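Local coordinates for A1 protein (Enterobacteria phage Qbeta, PDB 3RLK) that is a minor coat protein of the phage Qbeta virion, made by read-through of the coat gene, and probably takes part in infection of the host, at residues K46-P51 against I117-K122; P31-S36 against L144-A149; V56-R61 against I138-S143. One frame throughout, in Å; residues are numbered along the deposited sequence.

Interaction 1: K46-P51 against I117-K122; sequences KNRPWP and IREGKK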
ATOM      1  N   LYS A  46      13.469 -14.458  18.884  1.00 24.73           N
ATOM      2  CA  LYS A  46      12.485 -15.563  18.803  1.00 26.17           C
ATOM      3  C   LYS A  46      11.014 -15.147  18.752  1.00 24.55           C
ATOM      4  O   LYS A  46      10.189 -15.772  18.064  1.00 26.52           O
ATOM      5  CB  LYS A  46      12.731 -16.538  19.957  1.00 27.75           C
ATOM      6  CG  LYS A  46      13.955 -17.463  19.763  1.00 31.78           C
ATOM      7  CD  LYS A  46      14.227 -18.229  21.066  1.00 36.26           C
ATOM      8  CE  LYS A  46      12.949 -18.528  21.851  1.00 38.69           C
ATOM      9  NZ  LYS A  46      12.102 -19.636  21.310  1.00 38.20           N
ATOM     10  N   ASN A  47      10.665 -14.114  19.505  1.00 23.01           N
ATOM     11  CA  ASN A  47       9.300 -13.584  19.502  1.00 21.40           C
ATOM     12  C   ASN A  47       9.017 -12.536  18.408  1.00 20.55           C
ATOM     13  O   ASN A  47       7.863 -12.274  18.052  1.00 18.03           O
ATOM     14  CB  ASN A  47       8.992 -12.995  20.875  1.00 20.54           C
ATOM     15  CG  ASN A  47       8.560 -14.065  21.878  1.00 24.50           C
ATOM     16  OD1 ASN A  47       8.554 -13.834  23.089  1.00 24.90           O
ATOM     17  ND2 ASN A  47       8.152 -15.229  21.370  1.00 26.84           N
ATOM     18  N   ARG A  48      10.079 -11.948  17.890  1.00 17.84           N
ATOM     19  CA  ARG A  48       9.944 -10.989  16.784  1.00 20.20           C
ATOM     20  C   ARG A  48      10.841 -11.405  15.610  1.00 19.50           C
ATOM     21  O   ARG A  48      12.016 -11.042  15.558  1.00 21.50           O
ATOM     22  CB  ARG A  48      10.228  -9.534  17.198  1.00 19.86           C
ATOM     23  CG  ARG A  48       9.670  -8.490  16.198  1.00 20.52           C
ATOM     24  CD  ARG A  48      10.662  -7.379  15.689  1.00 23.56           C
ATOM     25  NE  ARG A  48      11.428  -6.870  16.747  1.00 29.87           N
ATOM     26  CZ  ARG A  48      12.736  -6.946  16.923  1.00 22.82           C
ATOM     27  NH1 ARG A  48      13.654  -7.390  16.044  1.00 20.82           N
ATOM     28  NH2 ARG A  48      13.116  -6.466  18.049  1.00 23.28           N
ATOM     29  N   PRO A  49      10.289 -12.191  14.678  1.00 20.51           N
ATOM     30  CA  PRO A  49      11.124 -12.905  13.714  1.00 20.77           C
ATOM     31  C   PRO A  49      11.571 -12.007  12.553  1.00 20.08           C
ATOM     32  O   PRO A  49      11.911 -12.520  11.514  1.00 21.79           O
ATOM     33  CB  PRO A  49      10.219 -14.093  13.252  1.00 22.38           C
ATOM     34  CG  PRO A  49       8.824 -13.622  13.524  1.00 22.16           C
ATOM     35  CD  PRO A  49       8.922 -12.751  14.762  1.00 20.98           C
ATOM     36  N   TRP A  50      11.580 -10.694  12.752  1.00 18.30           N
ATOM     37  CA  TRP A  50      11.997  -9.748  11.675  1.00 16.10           C
ATOM     38  C   TRP A  50      12.965  -8.722  12.280  1.00 15.84           C
ATOM     39  O   TRP A  50      12.839  -8.410  13.444  1.00 16.14           O
ATOM     40  CB  TRP A  50      10.778  -9.055  11.018  1.00 15.82           C
ATOM     41  CG  TRP A  50       9.833  -8.361  11.953  1.00 15.01           C
ATOM     42  CD1 TRP A  50       9.933  -7.099  12.410  1.00 16.23           C
ATOM     43  CD2 TRP A  50       8.639  -8.902  12.506  1.00 19.63           C
ATOM     44  NE1 TRP A  50       8.897  -6.807  13.228  1.00 17.88           N
ATOM     45  CE2 TRP A  50       8.073  -7.898  13.310  1.00 20.58           C
ATOM     46  CE3 TRP A  50       7.982 -10.147  12.392  1.00 21.40           C
ATOM     47  CZ2 TRP A  50       6.876  -8.085  14.023  1.00 22.79           C
ATOM     48  CZ3 TRP A  50       6.805 -10.353  13.133  1.00 19.87           C
ATOM     49  CH2 TRP A  50       6.272  -9.325  13.932  1.00 20.90           C
ATOM     50  N   PRO A  51      13.906  -8.177  11.469  1.00 15.78           N
ATOM     51  CA  PRO A  51      14.772  -7.189  12.068  1.00 15.58           C
ATOM     52  C   PRO A  51      14.018  -5.904  12.318  1.00 14.58           C
ATOM     53  O   PRO A  51      12.920  -5.680  11.771  1.00 13.26           O
ATOM     54  CB  PRO A  51      15.828  -6.928  10.994  1.00 16.29           C
ATOM     55  CG  PRO A  51      15.582  -7.884   9.836  1.00 18.50           C
ATOM     56  CD  PRO A  51      14.203  -8.458  10.046  1.00 15.74           C
ATOM     57  N   ILE A 117       6.692  -5.449   4.069  1.00 13.68           N
ATOM     58  CA  ILE A 117       6.496  -4.418   5.083  1.00 12.93           C
ATOM     59  C   ILE A 117       7.743  -4.532   5.990  1.00 12.46           C
ATOM     60  O   ILE A 117       8.112  -5.637   6.342  1.00 12.85           O
ATOM     61  CB  ILE A 117       5.245  -4.725   5.891  1.00 14.12           C
ATOM     62  CG1 ILE A 117       4.053  -5.046   4.955  1.00 13.55           C
ATOM     63  CG2 ILE A 117       4.972  -3.593   6.902  1.00 13.31           C
ATOM     64  CD1 ILE A 117       2.872  -5.673   5.732  1.00 13.77           C
ATOM     65  N   ARG A 118       8.423  -3.433   6.284  1.00 13.75           N
ATOM     66  CA  ARG A 118       9.617  -3.498   7.195  1.00 11.73           C
ATOM     67  C   ARG A 118       9.364  -2.653   8.397  1.00 11.95           C
ATOM     68  O   ARG A 118       8.768  -1.565   8.292  1.00 12.35           O
ATOM     69  CB  ARG A 118      10.921  -3.064   6.483  1.00 12.45           C
ATOM     70  CG  ARG A 118      11.410  -4.155   5.531  1.00  8.78           C
ATOM     71  CD  ARG A 118      12.783  -3.841   4.919  1.00 11.98           C
ATOM     72  NE  ARG A 118      13.244  -4.998   4.159  1.00 15.49           N
ATOM     73  CZ  ARG A 118      14.423  -5.105   3.535  1.00 16.52           C
ATOM     74  NH1 ARG A 118      15.331  -4.160   3.633  1.00 18.02           N
ATOM     75  NH2 ARG A 118      14.683  -6.222   2.817  1.00 19.33           N
ATOM     76  N   GLU A 119       9.828  -3.098   9.571  1.00 10.01           N
ATOM     77  CA  GLU A 119       9.721  -2.221  10.758  1.00 12.27           C
ATOM     78  C   GLU A 119      10.959  -1.334  10.861  1.00 13.13           C
ATOM     79  O   GLU A 119      12.091  -1.846  10.723  1.00 11.00           O
ATOM     80  CB  GLU A 119       9.653  -3.115  12.001  1.00 12.77           C
ATOM     81  CG  GLU A 119       9.197  -2.356  13.247  1.00 15.99           C
ATOM     82  CD  GLU A 119       8.476  -3.269  14.208  1.00 22.88           C
ATOM     83  OE1 GLU A 119       8.909  -4.431  14.347  1.00 23.65           O
ATOM     84  OE2 GLU A 119       7.472  -2.827  14.785  1.00 26.62           O
ATOM     85  N   GLY A 120      10.794  -0.041  11.128  1.00 12.67           N
ATOM     86  CA  GLY A 120      12.039   0.766  11.208  1.00 14.06           C
ATOM     87  C   GLY A 120      11.948   1.886  12.239  1.00 15.77           C
ATOM     88  O   GLY A 120      10.853   2.389  12.590  1.00 14.68           O
ATOM     89  N   LYS A 121      13.137   2.282  12.677  1.00 16.45           N
ATOM     90  CA  LYS A 121      13.295   3.294  13.683  1.00 18.58           C
ATOM     91  C   LYS A 121      13.615   4.655  12.995  1.00 17.90           C
ATOM     92  O   LYS A 121      14.588   4.766  12.308  1.00 16.79           O
ATOM     93  CB  LYS A 121      14.414   2.935  14.666  1.00 17.96           C
ATOM     94  CG  LYS A 121      14.483   4.024  15.813  1.00 21.54           C
ATOM     95  CD  LYS A 121      15.696   3.841  16.670  1.00 25.93           C
ATOM     96  CE  LYS A 121      15.747   4.919  17.768  1.00 27.48           C
ATOM     97  NZ  LYS A 121      14.589   4.809  18.784  1.00 31.93           N
ATOM     98  N   LYS A 122      12.756   5.649  13.174  1.00 17.95           N
ATOM     99  CA  LYS A 122      13.011   6.981  12.576  1.00 17.61           C
ATOM    100  C   LYS A 122      14.035   7.825  13.325  1.00 18.33           C
ATOM    101  O   LYS A 122      14.264   7.634  14.529  1.00 18.71           O
ATOM    102  CB  LYS A 122      11.710   7.766  12.489  1.00 19.63           C
ATOM    103  CG  LYS A 122      10.647   7.028  11.667  1.00 24.72           C
ATOM    104  CD  LYS A 122       9.869   7.921  10.684  1.00 29.48           C
ATOM    105  CE  LYS A 122       8.759   8.680  11.337  1.00 30.92           C
ATOM    106  NZ  LYS A 122       7.497   8.489  10.536  1.00 31.86           N
TER
HETATM  107  O   HOH W   1      11.404  -5.298   9.251  1.00 11.80           O
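Arg48 meets Glu119 with the aliphatic part of its side chain, CD lying 3.7 Å from OE1. The charges attract only at a distance: Arg48 NE is 4.2 Å from Glu119 OE1, which sits well out of the guanidinium plane, so no N-H is aimed at it. Bends at chi2 and chi3 instead fold the arginine back over its own loop. CG rests against one face of the Trp50 indole, and NH1 gives a nearly straight bond (177°) of 2.9 Å to Trp50 O, in the carbonyl plane; NH2 forms a salt bridge with Glu42. Trp50 makes the direct polar link between the segments. NE1 donates to Glu119 OE1 over 2.6 Å at 165°, with the oxygen in the plane of the indole, although the N-H approaches from above the carboxylate plane. The other oxygen, OE2, pairs with Arg131 of strand 129-135, so the carboxylate is held at both ends and probably remains ionised. At Pro51 the contact passes to the backbone: one water donates to Pro51 O (3.0 Å) and accepts from Glu119 N (2.7 Å). Just beyond it, strand 52-58 joins strand 117-121 through direct backbone bonds between Tyr53 and Glu119. The arrangement is that of a loop fastened to a barrel strand by a buried carboxylate, at the point where parallel pairing in the β-barrel begins.

Interaction 2: P31-S36 against L144-A149; sequences PFAIWS and LSDIAA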
ATOM      1  N   PRO A  31       2.916  11.741  -1.638  1.00 13.08           N
ATOM      2  CA  PRO A  31       2.649  12.880  -0.794  1.00 12.73           C
ATOM      3  C   PRO A  31       3.059  12.712   0.670  1.00 13.71           C
ATOM      4  O   PRO A  31       2.828  13.596   1.477  1.00 17.33           O
ATOM      5  CB  PRO A  31       1.124  13.027  -0.913  1.00 14.93           C
ATOM      6  CG  PRO A  31       0.623  11.742  -1.202  1.00 14.54           C
ATOM      7  CD  PRO A  31       1.704  10.885  -1.791  1.00 13.95           C
ATOM      8  N   PHE A  32       3.684  11.596   1.009  1.00 10.65           N
ATOM      9  CA  PHE A  32       4.226  11.379   2.334  1.00 10.31           C
ATOM     10  C   PHE A  32       5.700  11.128   2.220  1.00 10.42           C
ATOM     11  O   PHE A  32       6.199  10.855   1.105  1.00 10.29           O
ATOM     12  CB  PHE A  32       3.549  10.178   2.996  1.00 10.53           C
ATOM     13  CG  PHE A  32       2.075  10.382   3.197  1.00  8.08           C
ATOM     14  CD1 PHE A  32       1.605  11.185   4.221  1.00 14.08           C
ATOM     15  CD2 PHE A  32       1.157   9.806   2.305  1.00 12.06           C
ATOM     16  CE1 PHE A  32       0.228  11.448   4.375  1.00 14.10           C
ATOM     17  CE2 PHE A  32      -0.202  10.062   2.423  1.00 12.57           C
ATOM     18  CZ  PHE A  32      -0.676  10.870   3.503  1.00 12.81           C
ATOM     19  N   ALA A  33       6.398  11.304   3.349  1.00 11.08           N
ATOM     20  CA  ALA A  33       7.821  11.072   3.383  1.00 10.45           C
ATOM     21  C   ALA A  33       8.109   9.646   2.927  1.00  8.89           C
ATOM     22  O   ALA A  33       7.387   8.643   3.249  1.00  9.93           O
ATOM     23  CB  ALA A  33       8.361  11.283   4.787  1.00 11.36           C
ATOM     24  N   ILE A  34       9.186   9.519   2.169  1.00 11.00           N
ATOM     25  CA  ILE A  34       9.666   8.185   1.770  1.00  8.34           C
ATOM     26  C   ILE A  34      11.118   7.855   2.303  1.00 10.82           C
ATOM     27  O   ILE A  34      11.855   8.793   2.565  1.00  9.16           O
ATOM     28  CB  ILE A  34       9.530   7.963   0.292  1.00  8.94           C
ATOM     29  CG1 ILE A  34      10.345   8.999  -0.486  1.00 12.36           C
ATOM     30  CG2 ILE A  34       8.029   7.973  -0.129  1.00  8.09           C
ATOM     31  CD1 ILE A  34      10.667   8.473  -1.967  1.00 13.49           C
ATOM     32  N   TRP A  35      11.452   6.538   2.425  1.00 10.79           N
ATOM     33  CA  TRP A  35      12.567   6.112   3.286  1.00 10.02           C
ATOM     34  C   TRP A  35      13.266   4.957   2.659  1.00 10.77           C
ATOM     35  O   TRP A  35      12.671   4.264   1.835  1.00 11.87           O
ATOM     36  CB  TRP A  35      12.028   5.608   4.622  1.00 11.98           C
ATOM     37  CG  TRP A  35      11.183   6.652   5.285  1.00 10.77           C
ATOM     38  CD1 TRP A  35       9.828   6.894   5.049  1.00  8.35           C
ATOM     39  CD2 TRP A  35      11.625   7.629   6.237  1.00  7.85           C
ATOM     40  NE1 TRP A  35       9.419   7.951   5.838  1.00  8.64           N
ATOM     41  CE2 TRP A  35      10.495   8.401   6.578  1.00 10.84           C
ATOM     42  CE3 TRP A  35      12.876   7.890   6.893  1.00  8.41           C
ATOM     43  CZ2 TRP A  35      10.558   9.422   7.535  1.00 12.95           C
ATOM     44  CZ3 TRP A  35      12.925   8.918   7.851  1.00 10.93           C
ATOM     45  CH2 TRP A  35      11.793   9.687   8.130  1.00 11.66           C
ATOM     46  N   SER A  36      14.522   4.750   3.106  1.00 11.57           N
ATOM     47  CA  SER A  36      15.291   3.523   2.782  1.00 12.10           C
ATOM     48  C   SER A  36      15.468   2.802   4.124  1.00 11.01           C
ATOM     49  O   SER A  36      15.910   3.429   5.123  1.00 12.75           O
ATOM     50  CB  SER A  36      16.655   3.881   2.152  1.00 12.22           C
ATOM     51  OG  SER A  36      17.446   2.729   1.926  1.00 13.77           O
ATOM     52  N   LEU A 144       3.251   3.547   7.409  1.00  9.17           N
ATOM     53  CA  LEU A 144       1.809   3.300   7.566  1.00 11.25           C
ATOM     54  C   LEU A 144       1.174   4.278   8.621  1.00 13.44           C
ATOM     55  O   LEU A 144      -0.014   4.693   8.527  1.00 13.52           O
ATOM     56  CB  LEU A 144       1.589   1.797   7.914  1.00 11.95           C
ATOM     57  CG  LEU A 144       1.932   0.945   6.670  1.00 12.01           C
ATOM     58  CD1 LEU A 144       2.141  -0.526   7.148  1.00 11.49           C
ATOM     59  CD2 LEU A 144       0.786   1.097   5.590  1.00 11.18           C
ATOM     60  N   SER A 145       2.041   4.723   9.543  1.00 14.10           N
ATOM     61  CA  SER A 145       1.679   5.690  10.568  1.00 15.18           C
ATOM     62  C   SER A 145       1.362   7.012   9.916  1.00 14.97           C
ATOM     63  O   SER A 145       0.325   7.583  10.228  1.00 16.53           O
ATOM     64  CB  SER A 145       2.764   5.887  11.646  1.00 15.67           C
ATOM     65  OG  SER A 145       2.826   4.715  12.484  1.00 17.56           O
ATOM     66  N   ASP A 146       2.185   7.442   8.960  1.00 12.26           N
ATOM     67  CA  ASP A 146       1.980   8.684   8.252  1.00 13.63           C
ATOM     68  C   ASP A 146       0.719   8.626   7.344  1.00 13.88           C
ATOM     69  O   ASP A 146      -0.125   9.506   7.398  1.00 13.09           O
ATOM     70  CB  ASP A 146       3.194   9.044   7.363  1.00 13.01           C
ATOM     71  CG  ASP A 146       4.464   9.384   8.130  1.00 16.12           C
ATOM     72  OD1 ASP A 146       4.442   9.350   9.380  1.00 20.38           O
ATOM     73  OD2 ASP A 146       5.503   9.724   7.468  1.00 19.80           O
ATOM     74  N   ILE A 147       0.610   7.577   6.519  1.00 11.94           N
ATOM     75  CA  ILE A 147      -0.531   7.416   5.578  1.00 11.13           C
ATOM     76  C   ILE A 147      -1.893   7.466   6.339  1.00  9.98           C
ATOM     77  O   ILE A 147      -2.854   8.049   5.858  1.00 10.40           O
ATOM     78  CB  ILE A 147      -0.375   6.059   4.800  1.00 12.01           C
ATOM     79  CG1 ILE A 147       0.924   6.131   3.967  1.00  7.43           C
ATOM     80  CG2 ILE A 147      -1.675   5.715   4.006  1.00 11.07           C
ATOM     81  CD1 ILE A 147       1.344   4.768   3.354  1.00  7.07           C
ATOM     82  N   ALA A 148      -1.994   6.784   7.466  1.00 12.31           N
ATOM     83  CA  ALA A 148      -3.220   6.641   8.197  1.00 12.71           C
ATOM     84  C   ALA A 148      -3.446   7.635   9.373  1.00 13.97           C
ATOM     85  O   ALA A 148      -4.357   7.444  10.189  1.00 12.72           O
ATOM     86  CB  ALA A 148      -3.392   5.153   8.667  1.00 14.28           C
ATOM     87  N   ALA A 149      -2.650   8.689   9.446  1.00 12.84           N
ATOM     88  CA  ALA A 149      -2.743   9.687  10.543  1.00 14.85           C
ATOM     89  C   ALA A 149      -4.036  10.468  10.457  1.00 15.00           C
ATOM     90  O   ALA A 149      -4.637  10.626   9.420  1.00 14.95           O
ATOM     91  CB  ALA A 149      -1.589  10.669  10.499  1.00 13.78           C
TER
HETATM   92  O   HOH W   2       6.492   8.124   5.659  1.00 16.09           O
HETATM   93  O   HOH W   3       4.830  12.050   5.814  1.00 19.13           O
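The Phe32 ring lies over the backbone of Ile147, whose CA stands 4.1 Å from the ring centroid and only 13° off the ring normal, a CH-pi contact over the face. It joins the segment leading into barrel strand 34-38 to the short helix 144-147, which follows strand 140-143 of the same β-barrel. The Ile147 side chain runs at about a right angle to that of Phe32, and its CG1 reaches Phe32 CD2 at 4.0 Å. Further round the ring, Phe32 CE1 comes 3.6 Å from Asp146 O, while CD1 lies against the CB of the aspartate. Phe32 also touches Val186 and Val188, and Ile147 touches Val186, so strand 183-188 belongs to the same apolar cluster.

Beside this cluster the contact turns polar, and water carries it. The Asp146 side chain runs alongside Phe32 the other way, with CG anti to its own carbonyl carbon (chi1 -67°), which sends the carboxylate toward the loop. There OD2 accepts from two waters. One of them, at the edge of the Phe32 ring and in its plane, also accepts from Ala33 N, so that the N-H of Ala33 is tied to the carboxylate oxygen without touching it directly. The other oxygen, OD1, has a long, weak ion pair with Lys122. The second water links the C=O of the same alanine and is gripped by three bonds: it donates 2.6 Å to Ala33 O and 2.6 Å to Asp146 OD2, and it accepts from Trp35 NE1 at 2.9 Å, in the plane of the indole.

Interaction 3: V56-R61 against I138-S143; sequences VELQPR and INAYCS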
ATOM      1  N   VAL A  56      16.147   5.629   6.813  1.00 12.14           N
ATOM      2  CA  VAL A  56      16.848   6.802   6.270  1.00 13.43           C
ATOM      3  C   VAL A  56      15.981   7.562   5.256  1.00 12.96           C
ATOM      4  O   VAL A  56      15.509   6.966   4.294  1.00 12.53           O
ATOM      5  CB  VAL A  56      18.234   6.396   5.674  1.00 14.97           C
ATOM      6  CG1 VAL A  56      18.930   7.593   4.925  1.00 13.80           C
ATOM      7  CG2 VAL A  56      19.140   5.752   6.823  1.00 14.10           C
ATOM      8  N   GLU A  57      15.763   8.863   5.470  1.00 12.15           N
ATOM      9  CA  GLU A  57      14.870   9.653   4.533  1.00 12.19           C
ATOM     10  C   GLU A  57      15.464   9.850   3.116  1.00 13.05           C
ATOM     11  O   GLU A  57      16.675  10.075   2.942  1.00 13.06           O
ATOM     12  CB  GLU A  57      14.465  10.959   5.247  1.00 13.02           C
ATOM     13  CG  GLU A  57      13.251  11.653   4.709  1.00 14.86           C
ATOM     14  CD  GLU A  57      13.056  13.052   5.434  1.00 19.14           C
ATOM     15  OE1 GLU A  57      13.699  13.302   6.487  1.00 22.06           O
ATOM     16  OE2 GLU A  57      12.267  13.836   4.933  1.00 19.66           O
ATOM     17  N   LEU A  58      14.621   9.688   2.103  1.00 10.77           N
ATOM     18  CA  LEU A  58      14.964   9.972   0.718  1.00 10.62           C
ATOM     19  C   LEU A  58      14.299  11.256   0.233  1.00 10.22           C
ATOM     20  O   LEU A  58      13.260  11.717   0.808  1.00 14.08           O
ATOM     21  CB  LEU A  58      14.466   8.783  -0.168  1.00  9.48           C
ATOM     22  CG  LEU A  58      15.044   7.462   0.328  1.00 11.05           C
ATOM     23  CD1 LEU A  58      14.212   6.420  -0.409  1.00 15.73           C
ATOM     24  CD2 LEU A  58      16.494   7.397  -0.115  1.00 14.63           C
ATOM     25  N   GLN A  59      14.847  11.859  -0.825  1.00 11.46           N
ATOM     26  CA  GLN A  59      14.173  12.981  -1.386  1.00  9.48           C
ATOM     27  C   GLN A  59      12.870  12.447  -2.069  1.00 10.17           C
ATOM     28  O   GLN A  59      12.790  11.292  -2.407  1.00 10.07           O
ATOM     29  CB  GLN A  59      15.083  13.669  -2.455  1.00  9.63           C
ATOM     30  CG  GLN A  59      16.324  14.395  -1.835  1.00 12.29           C
ATOM     31  CD  GLN A  59      15.915  15.736  -1.175  1.00 14.97           C
ATOM     32  OE1 GLN A  59      15.134  16.502  -1.751  1.00 16.80           O
ATOM     33  NE2 GLN A  59      16.422  15.986   0.000  1.00 13.02           N
ATOM     34  N   PRO A  60      11.847  13.286  -2.206  1.00 11.82           N
ATOM     35  CA  PRO A  60      10.592  12.861  -2.839  1.00 11.87           C
ATOM     36  C   PRO A  60      10.730  12.256  -4.244  1.00 11.63           C
ATOM     37  O   PRO A  60      11.631  12.634  -5.053  1.00 10.79           O
ATOM     38  CB  PRO A  60       9.756  14.149  -2.873  1.00 13.51           C
ATOM     39  CG  PRO A  60      10.346  14.981  -1.776  1.00 13.02           C
ATOM     40  CD  PRO A  60      11.812  14.676  -1.710  1.00 12.31           C
ATOM     41  N   ARG A  61       9.786  11.383  -4.589  1.00 10.91           N
ATOM     42  CA  ARG A  61       9.835  10.682  -5.895  1.00 10.49           C
ATOM     43  C   ARG A  61       8.432  10.696  -6.478  1.00 12.33           C
ATOM     44  O   ARG A  61       7.472  10.794  -5.720  1.00 14.08           O
ATOM     45  CB  ARG A  61      10.277   9.215  -5.689  1.00 12.52           C
ATOM     46  CG  ARG A  61      11.811   9.066  -5.506  1.00 14.80           C
ATOM     47  CD  ARG A  61      12.253   7.745  -4.959  1.00 12.88           C
ATOM     48  NE  ARG A  61      13.702   7.786  -4.717  1.00 12.77           N
ATOM     49  CZ  ARG A  61      14.523   6.726  -4.797  1.00 12.65           C
ATOM     50  NH1 ARG A  61      14.037   5.498  -5.098  1.00 12.67           N
ATOM     51  NH2 ARG A  61      15.851   6.896  -4.613  1.00 15.54           N
ATOM     52  N   ILE A 138       8.418   2.978  -6.810  1.00 12.18           N
ATOM     53  CA  ILE A 138       9.492   3.956  -6.580  1.00 11.55           C
ATOM     54  C   ILE A 138      10.669   3.400  -5.774  1.00 10.87           C
ATOM     55  O   ILE A 138      11.579   4.179  -5.368  1.00 13.36           O
ATOM     56  CB  ILE A 138       8.892   5.315  -5.956  1.00  9.40           C
ATOM     57  CG1 ILE A 138       8.229   5.000  -4.595  1.00 10.34           C
ATOM     58  CG2 ILE A 138       7.847   5.950  -6.922  1.00  9.01           C
ATOM     59  CD1 ILE A 138       7.771   6.218  -3.770  1.00 12.11           C
ATOM     60  N   ASN A 139      10.696   2.068  -5.556  1.00 12.98           N
ATOM     61  CA  ASN A 139      11.685   1.353  -4.709  1.00 11.31           C
ATOM     62  C   ASN A 139      12.046   2.126  -3.431  1.00 12.61           C
ATOM     63  O   ASN A 139      13.211   2.492  -3.212  1.00 12.38           O
ATOM     64  CB  ASN A 139      12.967   1.076  -5.546  1.00 13.10           C
ATOM     65  CG  ASN A 139      13.992   0.206  -4.820  1.00 12.04           C
ATOM     66  OD1 ASN A 139      13.656  -0.794  -4.193  1.00 14.45           O
ATOM     67  ND2 ASN A 139      15.285   0.554  -4.999  1.00 12.52           N
ATOM     68  N   ALA A 140      11.055   2.336  -2.569  1.00 11.42           N
ATOM     69  CA  ALA A 140      11.257   3.115  -1.375  1.00 11.76           C
ATOM     70  C   ALA A 140      10.113   2.683  -0.475  1.00 11.17           C
ATOM     71  O   ALA A 140       9.116   2.033  -0.925  1.00 11.87           O
ATOM     72  CB  ALA A 140      11.236   4.632  -1.659  1.00 11.79           C
ATOM     73  N   TYR A 141      10.200   3.135   0.756  1.00  9.85           N
ATOM     74  CA  TYR A 141       9.279   2.700   1.817  1.00  9.27           C
ATOM     75  C   TYR A 141       8.487   3.911   2.298  1.00 10.74           C
ATOM     76  O   TYR A 141       8.967   5.036   2.304  1.00 10.09           O
ATOM     77  CB  TYR A 141      10.078   2.149   2.991  1.00  8.31           C
ATOM     78  CG  TYR A 141      10.637   0.817   2.730  1.00 10.89           C
ATOM     79  CD1 TYR A 141       9.907  -0.336   3.065  1.00  9.46           C
ATOM     80  CD2 TYR A 141      11.864   0.690   2.109  1.00 11.52           C
ATOM     81  CE1 TYR A 141      10.452  -1.664   2.756  1.00 12.21           C
ATOM     82  CE2 TYR A 141      12.424  -0.587   1.827  1.00 15.35           C
ATOM     83  CZ  TYR A 141      11.719  -1.731   2.158  1.00 14.52           C
ATOM     84  OH  TYR A 141      12.298  -2.954   1.862  1.00 16.96           O
ATOM     85  N   CYS A 142       7.273   3.655   2.743  1.00  9.70           N
ATOM     86  CA  CYS A 142       6.426   4.794   3.238  1.00 10.83           C
ATOM     87  C   CYS A 142       5.788   4.345   4.570  1.00  9.53           C
ATOM     88  O   CYS A 142       5.361   3.173   4.680  1.00 10.52           O
ATOM     89  CB  CYS A 142       5.345   5.113   2.180  1.00 11.42           C
ATOM     90  SG  CYS A 142       4.448   6.652   2.625  1.00 14.74           S
ATOM     91  N   SER A 143       5.799   5.202   5.603  1.00  7.69           N
ATOM     92  CA  SER A 143       5.303   4.843   6.962  1.00  9.19           C
ATOM     93  C   SER A 143       3.767   4.688   6.943  1.00  8.38           C
ATOM     94  O   SER A 143       3.100   5.662   6.567  1.00 10.46           O
ATOM     95  CB  SER A 143       5.613   5.958   7.928  1.00 10.61           C
ATOM     96  OG  SER A 143       5.047   5.619   9.193  1.00 11.42           O
TER
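Arg61 and Ile138 are joined by a side-chain to main-chain hydrogen bond, NH1 to the carbonyl O, 2.8 Å long. The N-H angle of 148° shows some bend, yet the donor lies nearly on the line of the C=O bond and the oxygen close to the guanidinium plane. The carbonyl O of Asn139 is next, 3.6 Å from Arg61 NH1 and oblique to the guanidinium, too far to share the bond. The arginine chain is straight out to NE, which brings NH1 round to the carbonyl O, while at the base the same two residues pack through carbon, with Arg61 CB 4.1 Å from Ile138 CB. A second, purely apolar touch is made by Leu58, whose CD1 branch meets Ala140 CB at 3.7 Å.

What presents the Ile138 carbonyl is the turn that follows it. Asn139 has left-handed backbone angles (phi 39°, psi 63°), and with Ala140 it faces Leu135 as a G1 beta bulge at the start of strand 140-143. The Asn139 side chain is held by Tyr134, whose hydroxyl bonds to OD1. On the other side of the contact, Leu58 and Arg61 are placed by backbone bonds to Ile34 and Cys30 respectively.

Ile34 also touches Leu58, Arg61 and Ala140 with its side chain. Strand 34-38 thus runs between the two segments, antiparallel to both 52-58 and 140-143, and the contact spans this middle strand. Strand 140-143 pairs in turn with 129-135 and ends at Ser143, the N-cap of helix 144-147.

In the fold
All three interactions reach one curled mixed sheet. Interactions 2 and 3 have centres about 9 Å apart: interaction 2 includes residues of strand 34-38, which lies between the strands of interaction 3, and Ser36 N to Val56 O and Trp35 N to Tyr141 O probably bond their segments together. The centre of interaction 1 lies about 17 Å from that of interaction 2 and 18 Å from that of interaction 3, yet Lys122 packs on Trp35 and Arg118 on Tyr141. Along the chain the order is 31-36, 46-51, 56-61, 117-122, 138-143, 144-149: interaction 2 encloses the others, whose segments alternate. Segments up to about 110 residues apart thus meet within one β-barrel domain.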